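PDB 4ANN: type VII secretion system protein EssB from Staphylococcus aureus, which is an integral membrane component of the Ess type VII secretion system, probably required to export EsxA and EsxB, and is represented here by its cytoplasmic fragment. Local coordinates for residues E82-L87 / C149-K154; L88-L93 / L110-D115; A137-R142 / A181-L186. All coordinates share one frame; numbering follows the deposited sequence.

Interaction 1: residues E82-L87 / C149-K154; sequences EKLRYL and CAFNEK
K83, L84 and L87 of helix 80-89 meet A150 and F151, near the C-terminal end of helix 136-151, in a buried contact that combines apolar packing with a lysine hydrogen-bonded to a carbonyl and lying over an aromatic face. K83 and F151 are its main partners. With K83 CG anti to the backbone N (chi1 -177°), the lysine chain sets out extended and bends only at chi3. CD rests over the centre of the F151 ring, 3.8 Å from the centroid, as a CH-pi contact. NZ lies over the same face, 4.7 Å from the F151 centroid, close enough for a cation-pi interaction. The ammonium also donates to A150 O across 2.9 Å, approaching from 31° out of the carbonyl plane, and makes a second bond to K76 O. A lysine suits this place: its methylenes can cover a phenyl ring while its charge reaches a carbonyl near the helix C terminus, where the helix dipole would favour a cation.

The leucines touch F151 at other points. L84 CD2 reaches the ring edge near its plane, 3.9 Å from F151 CZ, the two side chains crossing at about a right angle. L87 CD1 approaches the ring obliquely, 3.7 Å from F151 CE2, and also lies 3.9 Å from A150 CB. The small methyl of A150 lets the helices come near, with the CA atoms of K83 and A150 7.5 Å apart. Beyond the contact, the F151 ring meets F173, while Y143 OH of helix 136-151 bonds to L87 O. Taken together this is helix-helix packing at a helix C terminus, within a domain that sequence places in the protein-kinase clan, and a lysine-aromatic pair joins its two helices.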
loop_
_atom_site.group_PDB
_atom_site.type_symbol
_atom_site.label_atom_id
_atom_site.label_comp_id
_atom_site.label_asym_id
_atom_site.label_seq_id
_atom_site.Cartn_x
_atom_site.Cartn_y
_atom_site.Cartn_z
ATOM N N GLU A 82 -17.998 8.036 1.724
ATOM C CA GLU A 82 -16.646 8.497 1.423
ATOM C C GLU A 82 -15.630 7.434 1.772
ATOM O O GLU A 82 -14.627 7.240 1.039
ATOM C CB GLU A 82 -16.373 9.873 2.042
ATOM C CG GLU A 82 -17.115 11.012 1.396
ATOM C CD GLU A 82 -16.674 11.363 -0.006
ATOM O OE1 GLU A 82 -16.932 10.572 -0.937
ATOM O OE2 GLU A 82 -16.037 12.441 -0.256
ATOM N N LYS A 83 -15.843 6.695 2.855
ATOM C CA LYS A 83 -14.979 5.572 3.187
ATOM C C LYS A 83 -14.943 4.556 2.072
ATOM O O LYS A 83 -13.882 4.083 1.667
ATOM C CB LYS A 83 -15.511 4.967 4.487
ATOM C CG LYS A 83 -14.645 3.825 4.997
ATOM C CD LYS A 83 -15.251 3.193 6.263
ATOM C CE LYS A 83 -15.276 4.124 7.427
ATOM N NZ LYS A 83 -15.738 3.456 8.660
ATOM N N LEU A 84 -16.108 4.183 1.574
ATOM C CA LEU A 84 -16.185 3.233 0.461
ATOM C C LEU A 84 -15.527 3.773 -0.803
ATOM O O LEU A 84 -14.855 3.037 -1.494
ATOM C CB LEU A 84 -17.636 2.836 0.175
ATOM C CG LEU A 84 -18.256 1.888 1.217
ATOM C CD1 LEU A 84 -19.741 1.833 1.091
ATOM C CD2 LEU A 84 -17.607 0.504 1.084
ATOM N N ARG A 85 -15.696 5.059 -1.095
ATOM C CA ARG A 85 -15.056 5.647 -2.273
ATOM C C ARG A 85 -13.537 5.463 -2.190
ATOM O O ARG A 85 -12.884 5.055 -3.163
ATOM C CB ARG A 85 -15.452 7.084 -2.430
ATOM C CG ARG A 85 -14.866 7.726 -3.673
ATOM C CD ARG A 85 -15.468 9.083 -3.983
ATOM N NE ARG A 85 -15.130 10.153 -3.037
ATOM C CZ ARG A 85 -14.055 10.883 -3.070
ATOM N NH1 ARG A 85 -13.104 10.638 -3.959
ATOM N NH2 ARG A 85 -13.907 11.857 -2.192
ATOM N N TYR A 86 -12.963 5.823 -1.042
ATOM C CA TYR A 86 -11.547 5.689 -0.830
ATOM C C TYR A 86 -11.111 4.234 -0.930
ATOM O O TYR A 86 -10.098 3.907 -1.597
ATOM C CB TYR A 86 -11.138 6.275 0.520
ATOM C CG TYR A 86 -10.947 7.794 0.517
ATOM C CD1 TYR A 86 -11.918 8.696 0.112
ATOM C CD2 TYR A 86 -9.727 8.342 0.929
ATOM C CE1 TYR A 86 -11.713 10.049 0.118
ATOM C CE2 TYR A 86 -9.523 9.703 0.937
ATOM C CZ TYR A 86 -10.513 10.569 0.512
ATOM O OH TYR A 86 -10.321 11.921 0.494
ATOM N N LEU A 87 -11.835 3.330 -0.282
ATOM C CA LEU A 87 -11.493 1.906 -0.338
ATOM C C LEU A 87 -11.531 1.364 -1.761
ATOM O O LEU A 87 -10.625 0.618 -2.160
ATOM C CB LEU A 87 -12.406 1.105 0.563
ATOM C CG LEU A 87 -12.214 1.244 2.059
ATOM C CD1 LEU A 87 -13.366 0.605 2.801
ATOM C CD2 LEU A 87 -10.892 0.663 2.483
ATOM N N CYS A 149 -10.266 -3.189 8.559
ATOM C CA CYS A 149 -9.770 -2.151 9.465
ATOM C C CYS A 149 -10.498 -0.844 9.306
ATOM O O CYS A 149 -10.773 -0.139 10.277
ATOM C CB CYS A 149 -8.274 -1.959 9.263
ATOM S SG CYS A 149 -7.257 -3.330 9.853
ATOM N N ALA A 150 -10.841 -0.474 8.062
ATOM C CA ALA A 150 -11.543 0.782 7.821
ATOM C C ALA A 150 -12.913 0.769 8.507
ATOM O O ALA A 150 -13.373 1.857 8.894
ATOM C CB ALA A 150 -11.689 1.041 6.334
ATOM N N PHE A 151 -13.547 -0.379 8.605
ATOM C CA PHE A 151 -14.880 -0.530 9.193
ATOM C C PHE A 151 -14.855 -0.853 10.681
ATOM O O PHE A 151 -15.907 -0.814 11.313
ATOM C CB PHE A 151 -15.728 -1.507 8.392
ATOM C CG PHE A 151 -16.325 -0.856 7.177
ATOM C CD1 PHE A 151 -17.537 -0.219 7.260
ATOM C CD2 PHE A 151 -15.673 -0.874 5.961
ATOM C CE1 PHE A 151 -18.117 0.380 6.150
ATOM C CE2 PHE A 151 -16.253 -0.301 4.847
ATOM C CZ PHE A 151 -17.458 0.324 4.931
ATOM N N ASN A 152 -13.693 -1.100 11.279
ATOM C CA ASN A 152 -13.634 -1.356 12.722
ATOM C C ASN A 152 -12.255 -0.919 13.185
ATOM O O ASN A 152 -11.260 -1.633 12.984
ATOM C CB ASN A 152 -13.908 -2.816 13.031
ATOM C CG ASN A 152 -13.904 -3.087 14.533
ATOM O OD1 ASN A 152 -13.451 -2.297 15.321
ATOM N ND2 ASN A 152 -14.355 -4.284 14.862
ATOM N N GLU A 153 -12.194 0.239 13.843
ATOM C CA GLU A 153 -10.931 0.814 14.245
ATOM C C GLU A 153 -10.169 -0.015 15.285
ATOM O O GLU A 153 -9.004 0.210 15.470
ATOM C CB GLU A 153 -11.122 2.239 14.833
ATOM C CG GLU A 153 -11.854 2.247 16.178
ATOM C CD GLU A 153 -12.001 3.578 16.859
ATOM O OE1 GLU A 153 -11.609 4.583 16.197
ATOM O OE2 GLU A 153 -12.432 3.708 18.051
ATOM N N LYS A 154 -10.858 -0.946 15.935
ATOM C CA LYS A 154 -10.223 -1.832 16.910
ATOM C C LYS A 154 -9.345 -2.901 16.264
ATOM O O LYS A 154 -8.522 -3.505 16.948
ATOM C CB LYS A 154 -11.272 -2.467 17.803
ATOM C CG LYS A 154 -12.008 -1.406 18.639
ATOM C CD LYS A 154 -13.038 -1.933 19.588
ATOM C CE LYS A 154 -14.201 -2.605 18.926
ATOM N NZ LYS A 154 -14.845 -1.683 17.927
#

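Interaction 2: residues L88-L93 / L110-D115; sequences LNIKNL and LFFTRD
I90, L93, L110 and F112 make the apolar contact that packs residues 88-93, which continue from helix 80-89 into a 3-10 segment, on strand 110-112. I90 meets two residues of the strand. Its CD1 is 3.8 Å from L110 CD2, the side chains crossing at about a right angle, and its CG1, beside the backbone N and anti to the carbonyl carbon (chi1 -67°), comes 3.8 Å from F112 CZ at the ring edge, near the ring plane. L93 CD1 reaches the other methyl of the same leucine, L110 CD1, at 3.9 Å, so L110 uses both of its methyls. Branched aliphatic chains suit this buried site. Beyond the two segments the F112 ring meets Y86, and L146 of helix 136-151 touches both I90 and L110.

The polar contacts lie to one side. N89 ND2 bonds to G116 O and passes 4.3 Å from D115 O, too far for a bond; D115 O instead accepts from R85 NH1. No hydrogen bond joins the two segments. The whole is helix-on-sheet packing, against the central strand of the antiparallel sheet 70-71, 110-112, 118-120, consistent with the mixed helical and sheet architecture of a kinase-like domain.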
loop_
_atom_site.group_PDB
_atom_site.type_symbol
_atom_site.label_atom_id
_atom_site.label_comp_id
_atom_site.label_asym_id
_atom_site.label_seq_id
_atom_site.Cartn_x
_atom_site.Cartn_y
_atom_site.Cartn_z
ATOM N N LEU A 88 -12.553 1.723 -2.526
ATOM C CA LEU A 88 -12.664 1.312 -3.916
ATOM C C LEU A 88 -11.484 1.815 -4.718
ATOM O O LEU A 88 -10.959 1.120 -5.594
ATOM C CB LEU A 88 -13.977 1.777 -4.484
ATOM C CG LEU A 88 -15.192 0.913 -4.108
ATOM C CD1 LEU A 88 -16.495 1.668 -4.280
ATOM C CD2 LEU A 88 -15.205 -0.369 -4.962
ATOM N N ASN A 89 -11.040 3.032 -4.440
ATOM C CA ASN A 89 -9.931 3.606 -5.205
ATOM C C ASN A 89 -8.613 2.943 -4.947
ATOM O O ASN A 89 -7.690 3.113 -5.773
ATOM C CB ASN A 89 -9.826 5.111 -4.946
ATOM C CG ASN A 89 -10.938 5.934 -5.603
ATOM O OD1 ASN A 89 -11.617 5.469 -6.511
ATOM N ND2 ASN A 89 -11.074 7.155 -5.148
ATOM N N ILE A 90 -8.443 2.206 -3.859
ATOM C CA ILE A 90 -7.144 1.565 -3.552
ATOM C C ILE A 90 -6.675 0.698 -4.701
ATOM O O ILE A 90 -5.482 0.578 -4.968
ATOM C CB ILE A 90 -7.222 0.776 -2.240
ATOM C CG1 ILE A 90 -7.407 1.709 -1.052
ATOM C CG2 ILE A 90 -6.033 -0.175 -2.082
ATOM C CD1 ILE A 90 -7.715 1.010 0.264
ATOM N N LYS A 91 -7.603 0.060 -5.410
ATOM C CA LYS A 91 -7.247 -0.833 -6.516
ATOM C C LYS A 91 -6.452 -0.127 -7.589
ATOM O O LYS A 91 -5.759 -0.800 -8.391
ATOM C CB LYS A 91 -8.539 -1.451 -7.076
ATOM C CG LYS A 91 -9.296 -0.617 -8.110
ATOM C CD LYS A 91 -10.307 -1.505 -8.816
ATOM C CE LYS A 91 -11.228 -0.895 -9.859
ATOM N NZ LYS A 91 -11.848 -1.972 -10.710
ATOM N N ASN A 92 -6.489 1.204 -7.667
ATOM C CA ASN A 92 -5.695 1.968 -8.630
ATOM C C ASN A 92 -4.185 1.746 -8.457
ATOM O O ASN A 92 -3.439 1.925 -9.424
ATOM C CB ASN A 92 -6.016 3.446 -8.511
ATOM C CG ASN A 92 -5.635 4.276 -9.696
ATOM O OD1 ASN A 92 -5.984 3.955 -10.853
ATOM N ND2 ASN A 92 -4.976 5.398 -9.453
ATOM N N LEU A 93 -3.740 1.308 -7.274
ATOM C CA LEU A 93 -2.322 0.991 -7.122
ATOM C C LEU A 93 -1.859 -0.112 -8.006
ATOM O O LEU A 93 -0.659 -0.258 -8.266
ATOM C CB LEU A 93 -1.972 0.683 -5.648
ATOM C CG LEU A 93 -1.896 1.910 -4.760
ATOM C CD1 LEU A 93 -1.646 1.442 -3.332
ATOM C CD2 LEU A 93 -0.835 2.934 -5.248
ATOM N N LEU A 110 0.256 3.478 2.891
ATOM C CA LEU A 110 -0.827 3.917 2.055
ATOM C C LEU A 110 -1.319 5.298 2.507
ATOM O O LEU A 110 -1.670 5.511 3.666
ATOM C CB LEU A 110 -1.992 2.919 2.146
ATOM C CG LEU A 110 -3.216 3.257 1.314
ATOM C CD1 LEU A 110 -2.904 3.358 -0.160
ATOM C CD2 LEU A 110 -4.292 2.179 1.545
ATOM N N PHE A 111 -1.386 6.184 1.534
ATOM C CA PHE A 111 -1.870 7.541 1.681
ATOM C C PHE A 111 -2.854 7.842 0.555
ATOM O O PHE A 111 -2.925 7.090 -0.423
ATOM C CB PHE A 111 -0.718 8.564 1.627
ATOM C CG PHE A 111 0.305 8.361 2.728
ATOM C CD1 PHE A 111 1.250 7.365 2.630
ATOM C CD2 PHE A 111 0.292 9.150 3.841
ATOM C CE1 PHE A 111 2.183 7.169 3.616
ATOM C CE2 PHE A 111 1.217 8.963 4.855
ATOM C CZ PHE A 111 2.164 7.963 4.742
ATOM N N PHE A 112 -3.597 8.929 0.702
ATOM C CA PHE A 112 -4.542 9.371 -0.313
ATOM C C PHE A 112 -4.319 10.807 -0.673
ATOM O O PHE A 112 -4.016 11.649 0.184
ATOM C CB PHE A 112 -5.992 9.182 0.166
ATOM C CG PHE A 112 -6.381 7.743 0.335
ATOM C CD1 PHE A 112 -6.858 7.015 -0.718
ATOM C CD2 PHE A 112 -6.265 7.117 1.587
ATOM C CE1 PHE A 112 -7.259 5.680 -0.575
ATOM C CE2 PHE A 112 -6.678 5.799 1.707
ATOM C CZ PHE A 112 -7.156 5.074 0.662
ATOM N N THR A 113 -4.494 11.090 -1.968
ATOM C CA THR A 113 -4.491 12.487 -2.410
ATOM C C THR A 113 -5.773 13.177 -1.994
ATOM O O THR A 113 -6.720 12.563 -1.475
ATOM C CB THR A 113 -4.373 12.525 -3.944
ATOM O OG1 THR A 113 -5.594 12.048 -4.496
ATOM C CG2 THR A 113 -3.211 11.736 -4.482
ATOM N N ARG A 114 -5.869 14.491 -2.241
ATOM C CA ARG A 114 -7.072 15.243 -1.950
ATOM C C ARG A 114 -8.282 14.749 -2.742
ATOM O O ARG A 114 -9.420 14.998 -2.314
ATOM C CB ARG A 114 -6.838 16.737 -2.235
ATOM C CG ARG A 114 -6.068 17.412 -1.125
ATOM C CD ARG A 114 -5.627 18.803 -1.528
ATOM N NE ARG A 114 -4.348 19.182 -0.886
ATOM C CZ ARG A 114 -4.315 19.621 0.369
ATOM N NH1 ARG A 114 -5.425 19.745 1.121
ATOM N NH2 ARG A 114 -3.168 19.964 0.951
ATOM N N ASP A 115 -8.075 14.079 -3.852
ATOM C CA ASP A 115 -9.132 13.423 -4.617
ATOM C C ASP A 115 -9.475 12.022 -4.160
ATOM O O ASP A 115 -10.379 11.411 -4.732
ATOM C CB ASP A 115 -8.810 13.398 -6.095
ATOM C CG ASP A 115 -9.302 14.681 -6.744
ATOM O OD1 ASP A 115 -10.531 15.016 -6.701
ATOM O OD2 ASP A 115 -8.448 15.461 -7.201
#

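Interaction 3: residues A137-R142 / A181-L186; sequences AEFLTR and ATLDLL
A181 enters the contact through its backbone: its carbonyl oxygen lies 4.0 Å from L140 CD2, while its methyl points away from helix 136-151. T182 follows, also using its main chain. Its carbonyl carbon sits 3.8 Å from L140 CD2, so this one methyl packs against the backbone leading into the second helix. The T182 CB points away from the other helix, and its hydroxyl has another task. As N-cap of helix 183-192, its OG1 accepts from L185 N across 3.3 Å, occupying an amide that has no helical acceptor within the first turn. Threonine suits such a place, as its short hydroxyl can fold back onto the backbone.

The backbones come nearest at L183, its CA 6.1 Å from that of L140. L140 CG stands anti to the backbone N (chi1 -179°), and from it the two methyls diverge, CD2 onto the T182 backbone and CD1 onto L183 CA, 3.9 Å away. Both L183 methyls also lie 4.1 Å from F139 CE2, the two side chains meeting obliquely. Y143, a turn further along helix 136-151, also touches L183. D184 points away from the contact, as suits a carboxylate beside an apolar seam. L186 returns to the interface one turn after L183. Its CD2 comes 3.9 Å from L140 CD1 as the two leucine chains slide past each other in opposite directions, and it touches Y143 and K144.

No hydrogen bond or salt bridge crosses between the segments. Their association therefore rests on L140 packed against the 181-183 backbone and L186, with F139 on L183, and on the removal of apolar surface from water, while T182 caps its own helix and R142 pairs with E138 along the other and also reaches L105 O.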
loop_
_atom_site.group_PDB
_atom_site.type_symbol
_atom_site.label_atom_id
_atom_site.label_comp_id
_atom_site.label_asym_id
_atom_site.label_seq_id
_atom_site.Cartn_x
_atom_site.Cartn_y
_atom_site.Cartn_z
ATOM N N ALA A 137 -2.719 -13.197 -4.721
ATOM C CA ALA A 137 -3.441 -13.686 -3.547
ATOM C C ALA A 137 -3.074 -12.855 -2.323
ATOM O O ALA A 137 -3.917 -12.523 -1.524
ATOM C CB ALA A 137 -3.178 -15.184 -3.373
ATOM N N GLU A 138 -1.803 -12.488 -2.148
ATOM C CA GLU A 138 -1.438 -11.721 -0.967
ATOM C C GLU A 138 -1.849 -10.266 -1.084
ATOM O O GLU A 138 -2.160 -9.602 -0.082
ATOM C CB GLU A 138 0.069 -11.957 -0.715
ATOM C CG GLU A 138 0.571 -10.873 0.202
ATOM C CD GLU A 138 0.866 -10.852 1.659
ATOM O OE1 GLU A 138 0.041 -10.964 2.561
ATOM O OE2 GLU A 138 2.059 -10.595 1.947
ATOM N N PHE A 139 -1.928 -9.689 -2.283
ATOM C CA PHE A 139 -2.519 -8.372 -2.489
ATOM C C PHE A 139 -4.000 -8.395 -2.063
ATOM O O PHE A 139 -4.497 -7.489 -1.362
ATOM C CB PHE A 139 -2.401 -7.982 -3.973
ATOM C CG PHE A 139 -3.013 -6.606 -4.253
ATOM C CD1 PHE A 139 -2.324 -5.451 -4.005
ATOM C CD2 PHE A 139 -4.321 -6.483 -4.725
ATOM C CE1 PHE A 139 -2.816 -4.181 -4.244
ATOM C CE2 PHE A 139 -4.831 -5.220 -4.960
ATOM C CZ PHE A 139 -4.159 -4.077 -4.664
ATOM N N LEU A 140 -4.718 -9.433 -2.438
ATOM C CA LEU A 140 -6.128 -9.551 -2.058
ATOM C C LEU A 140 -6.278 -9.673 -0.562
ATOM O O LEU A 140 -7.176 -9.025 -0.001
ATOM C CB LEU A 140 -6.761 -10.731 -2.795
ATOM C CG LEU A 140 -8.226 -10.930 -2.501
ATOM C CD1 LEU A 140 -9.033 -9.644 -2.836
ATOM C CD2 LEU A 140 -8.756 -12.127 -3.301
ATOM N N THR A 141 -5.473 -10.493 0.111
ATOM C CA THR A 141 -5.591 -10.603 1.560
ATOM C C THR A 141 -5.357 -9.245 2.215
ATOM O O THR A 141 -6.057 -8.859 3.154
ATOM C CB THR A 141 -4.555 -11.628 2.065
ATOM O OG1 THR A 141 -4.944 -12.904 1.575
ATOM C CG2 THR A 141 -4.513 -11.691 3.572
ATOM N N ARG A 142 -4.315 -8.543 1.773
ATOM C CA ARG A 142 -4.011 -7.220 2.345
ATOM C C ARG A 142 -5.138 -6.222 2.080
ATOM O O ARG A 142 -5.503 -5.421 2.966
ATOM C CB ARG A 142 -2.665 -6.751 1.831
ATOM C CG ARG A 142 -1.509 -7.524 2.387
ATOM C CD ARG A 142 -0.184 -7.222 1.675
ATOM N NE ARG A 142 0.888 -7.832 2.426
ATOM C CZ ARG A 142 1.558 -7.261 3.416
ATOM N NH1 ARG A 142 1.414 -5.975 3.775
ATOM N NH2 ARG A 142 2.464 -7.965 4.043
ATOM N N ALA A 181 -14.041 -13.978 -3.448
ATOM C CA ALA A 181 -13.142 -14.987 -3.964
ATOM C C ALA A 181 -11.984 -14.378 -4.731
ATOM O O ALA A 181 -10.982 -15.057 -4.781
ATOM C CB ALA A 181 -13.862 -15.993 -4.846
ATOM N N THR A 182 -12.236 -13.226 -5.327
ATOM C CA THR A 182 -11.260 -12.579 -6.199
ATOM C C THR A 182 -11.330 -11.070 -5.946
ATOM O O THR A 182 -12.259 -10.544 -5.342
ATOM C CB THR A 182 -11.468 -12.785 -7.686
ATOM O OG1 THR A 182 -12.699 -12.157 -7.973
ATOM C CG2 THR A 182 -11.600 -14.263 -8.067
ATOM N N LEU A 183 -10.332 -10.376 -6.487
ATOM C CA LEU A 183 -10.316 -8.939 -6.423
ATOM C C LEU A 183 -11.534 -8.316 -7.042
ATOM O O LEU A 183 -12.180 -7.412 -6.481
ATOM C CB LEU A 183 -9.025 -8.474 -7.083
ATOM C CG LEU A 183 -8.732 -7.024 -7.154
ATOM C CD1 LEU A 183 -8.701 -6.403 -5.789
ATOM C CD2 LEU A 183 -7.363 -6.703 -7.808
ATOM N N ASP A 184 -11.928 -8.786 -8.230
ATOM C CA ASP A 184 -13.129 -8.259 -8.843
ATOM C C ASP A 184 -14.373 -8.453 -7.994
ATOM O O ASP A 184 -15.232 -7.580 -7.951
ATOM C CB ASP A 184 -13.411 -8.908 -10.216
ATOM C CG ASP A 184 -12.441 -8.341 -11.266
ATOM O OD1 ASP A 184 -11.830 -7.278 -11.008
ATOM O OD2 ASP A 184 -12.233 -8.958 -12.323
ATOM N N LEU A 185 -14.573 -9.538 -7.308
ATOM C CA LEU A 185 -15.698 -9.844 -6.456
ATOM C C LEU A 185 -15.575 -9.008 -5.191
ATOM O O LEU A 185 -16.630 -8.605 -4.682
ATOM C CB LEU A 185 -15.875 -11.333 -6.153
ATOM C CG LEU A 185 -16.299 -12.189 -7.362
ATOM C CD1 LEU A 185 -16.065 -13.657 -7.122
ATOM C CD2 LEU A 185 -17.740 -11.883 -7.694
ATOM N N LEU A 186 -14.404 -8.707 -4.678
ATOM C CA LEU A 186 -14.309 -7.765 -3.560
ATOM C C LEU A 186 -14.786 -6.393 -4.005
ATOM O O LEU A 186 -15.556 -5.740 -3.280
ATOM C CB LEU A 186 -12.879 -7.686 -3.009
ATOM C CG LEU A 186 -12.677 -6.727 -1.877
ATOM C CD1 LEU A 186 -13.561 -7.053 -0.669
ATOM C CD2 LEU A 186 -11.208 -6.693 -1.443
#

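How the interactions relate
Following the chain, helix 80-89 supplies the first segments of interactions 1 and 2 in succession. Interaction 2 closes first, joining the end of that helix to strand 110-112 across 16 intervening residues. Interaction 1 closes later, at 149-154, and so encloses interaction 2 in its longer loop. The two touch in space, where R85 and Y86 reach D115 and F112. Interaction 3 opens at 137-142, inside the span of interaction 1, and closes beyond it at 181-186, so these two cross; both use helix 136-151. Interactions 2 and 3 stand in series. Together they tie the sheet of strand 110-112 and helices 80-89, 136-151 and 183-192 into one body.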